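Local coordinates for protein ferric enterobactin receptor PIRA (Pseudomonas aeruginosa, PDB 5FP2) that probably takes up ferric enterobactin and related iron-siderophore complexes across the outer membrane as a TonB-dependent receptor, at residues Trp375-Leu380 with Lys410-Ala415. Numbering follows the deposited sequence.
Sequences WNKETL and KAEIRA
The carboxylate of E412 touches both W375 and K377 of the facing strand through OE2. Its OE2 lies 4.0 Å from W375 CZ2, at the edge of the indole and near the ring plane. The carboxylate plane is turned 81° from that of the ring. On the K377 side, OE2 meets the aliphatic chain at CD, 3.6 Å away. The K377 and E412 side chains run side by side and point the same way. K377 NZ is 4.5 Å from E412 OE2, beyond a salt bridge, though the opposite charges may still attract weakly. W375 CG is anti to the backbone N (chi1 174°), beside the carbonyl carbon, and the indole that it carries has CD1 4.0 Å from R414 CG. W375 NE1 lies over one face of the R414 guanidinium. R414 NH2 meets E412 OE1 of its own strand at 3.3 Å, in a salt bridge with a weak hydrogen bond.

The strands are antiparallel neighbours in the 22-stranded barrel of a TonB-dependent receptor. They are joined by a long connection, probably an extracellular loop. Side chains alternate between the two faces of the barrel wall. N376 and I413 form a hydrogen-bonded pair, with side chains on the face opposite those of W375 and E412. I413 N donates to N376 O at 2.7 Å. N376 CB and I413 CB are 3.6 Å apart. I413 CD1 also packs against N376 CB. Further along, E378 N donates to A411 O at 3.0 Å, with an N-H...O angle of 165°.

The flanking strands and a loop complete the surroundings. W375 packs on Y351 and L353 of strand 345-361. N376 OD1 accepts a hydrogen bond from R352 NE, which may fix the amide. I413 rests on D437 and H439 of strand 428-439, while A411 touches L475 in a loop.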
loop_
_atom_site.group_PDB
_atom_site.type_symbol
_atom_site.label_atom_id
_atom_site.label_comp_id
_atom_site.label_asym_id
_atom_site.label_seq_id
_atom_site.Cartn_x
_atom_site.Cartn_y
_atom_site.Cartn_z
ATOM N N TRP A 375 -6.608 16.803 10.387
ATOM C CA TRP A 375 -6.633 18.101 9.741
ATOM C C TRP A 375 -5.504 18.150 8.727
ATOM O O TRP A 375 -4.377 17.755 9.019
ATOM C CB TRP A 375 -6.465 19.230 10.774
ATOM C CG TRP A 375 -6.330 20.582 10.169
ATOM C CD1 TRP A 375 -7.338 21.461 9.911
ATOM C CD2 TRP A 375 -5.135 21.176 9.660
ATOM N NE1 TRP A 375 -6.840 22.589 9.312
ATOM C CE2 TRP A 375 -5.485 22.445 9.153
ATOM C CE3 TRP A 375 -3.789 20.789 9.643
ATOM C CZ2 TRP A 375 -4.534 23.341 8.648
ATOM C CZ3 TRP A 375 -2.842 21.679 9.135
ATOM C CH2 TRP A 375 -3.225 22.928 8.625
ATOM N N ASN A 376 -5.772 18.777 7.594
ATOM C CA ASN A 376 -5.015 18.517 6.384
ATOM C C ASN A 376 -5.064 19.761 5.513
ATOM O O ASN A 376 -6.143 20.245 5.177
ATOM C CB ASN A 376 -5.647 17.336 5.643
ATOM C CG ASN A 376 -4.629 16.494 4.885
ATOM O OD1 ASN A 376 -4.656 15.256 4.957
ATOM N ND2 ASN A 376 -3.825 17.148 4.045
ATOM N N LYS A 377 -3.908 20.284 5.135
ATOM C CA LYS A 377 -3.882 21.374 4.180
ATOM C C LYS A 377 -2.974 20.974 3.039
ATOM O O LYS A 377 -1.939 20.370 3.275
ATOM C CB LYS A 377 -3.366 22.645 4.854
ATOM C CG LYS A 377 -3.498 23.910 4.018
ATOM C CD LYS A 377 -3.173 25.129 4.864
ATOM C CE LYS A 377 -2.971 26.395 4.041
ATOM N NZ LYS A 377 -2.539 27.563 4.869
ATOM N N GLU A 378 -3.376 21.273 1.808
ATOM C CA GLU A 378 -2.492 21.089 0.663
ATOM C C GLU A 378 -2.463 22.335 -0.196
ATOM O O GLU A 378 -3.496 22.955 -0.440
ATOM C CB GLU A 378 -2.930 19.919 -0.187
ATOM C CG GLU A 378 -3.911 18.991 0.503
ATOM C CD GLU A 378 -4.600 18.095 -0.491
ATOM O OE1 GLU A 378 -5.445 18.621 -1.256
ATOM O OE2 GLU A 378 -4.179 16.915 -0.587
ATOM N N THR A 379 -1.256 22.734 -0.586
ATOM C CA THR A 379 -1.062 23.927 -1.385
ATOM C C THR A 379 -0.353 23.549 -2.676
ATOM O O THR A 379 0.545 22.715 -2.674
ATOM C CB THR A 379 -0.178 24.927 -0.646
ATOM O OG1 THR A 379 1.048 24.272 -0.304
ATOM C CG2 THR A 379 -0.854 25.416 0.626
ATOM N N LEU A 380 -0.727 24.209 -3.764
ATOM C CA LEU A 380 -0.105 23.970 -5.052
ATOM C C LEU A 380 0.273 25.278 -5.727
ATOM O O LEU A 380 -0.569 26.158 -5.920
ATOM C CB LEU A 380 -1.054 23.200 -5.961
ATOM C CG LEU A 380 -0.503 22.994 -7.373
ATOM C CD1 LEU A 380 0.447 21.809 -7.386
ATOM C CD2 LEU A 380 -1.625 22.806 -8.378
ATOM N N LYS A 410 -5.160 26.294 -2.821
ATOM C CA LYS A 410 -5.215 25.652 -1.518
ATOM C C LYS A 410 -6.460 24.781 -1.328
ATOM O O LYS A 410 -7.373 24.764 -2.160
ATOM C CB LYS A 410 -5.162 26.706 -0.411
ATOM C CG LYS A 410 -4.550 28.034 -0.834
ATOM C CD LYS A 410 -4.890 29.171 0.124
ATOM C CE LYS A 410 -3.977 30.371 -0.070
ATOM N NZ LYS A 410 -4.025 30.920 -1.452
ATOM N N ALA A 411 -6.442 24.003 -0.252
ATOM C CA ALA A 411 -7.579 23.193 0.161
ATOM C C ALA A 411 -7.298 22.725 1.586
ATOM O O ALA A 411 -6.166 22.370 1.916
ATOM C CB ALA A 411 -7.750 22.002 -0.770
ATOM N N GLU A 412 -8.318 22.761 2.438
ATOM C CA GLU A 412 -8.199 22.250 3.800
ATOM C C GLU A 412 -9.143 21.059 3.945
ATOM O O GLU A 412 -10.176 21.002 3.277
ATOM C CB GLU A 412 -8.557 23.341 4.820
ATOM C CG GLU A 412 -7.723 24.617 4.686
ATOM C CD GLU A 412 -7.572 25.417 5.982
ATOM O OE1 GLU A 412 -8.569 25.617 6.713
ATOM O OE2 GLU A 412 -6.455 25.901 6.256
ATOM N N ILE A 413 -8.779 20.100 4.794
ATOM C CA ILE A 413 -9.637 18.947 5.073
ATOM C C ILE A 413 -9.740 18.753 6.579
ATOM O O ILE A 413 -8.726 18.711 7.268
ATOM C CB ILE A 413 -9.065 17.651 4.458
ATOM C CG1 ILE A 413 -9.083 17.717 2.925
ATOM C CG2 ILE A 413 -9.840 16.429 4.941
ATOM C CD1 ILE A 413 -7.808 18.286 2.318
ATOM N N ARG A 414 -10.963 18.686 7.095
ATOM C CA ARG A 414 -11.185 18.302 8.484
ATOM C C ARG A 414 -11.915 16.969 8.512
ATOM O O ARG A 414 -12.774 16.713 7.667
ATOM C CB ARG A 414 -12.022 19.368 9.198
ATOM C CG ARG A 414 -11.242 20.633 9.497
ATOM C CD ARG A 414 -12.108 21.782 10.009
ATOM N NE ARG A 414 -11.322 23.019 10.125
ATOM C CZ ARG A 414 -11.229 23.934 9.163
ATOM N NH1 ARG A 414 -11.904 23.777 8.024
ATOM N NH2 ARG A 414 -10.498 25.024 9.347
ATOM N N ALA A 415 -11.607 16.122 9.489
ATOM C CA ALA A 415 -12.409 14.915 9.675
ATOM C C ALA A 415 -12.452 14.433 11.121
ATOM O O ALA A 415 -11.523 14.672 11.907
ATOM C CB ALA A 415 -11.933 13.801 8.745
#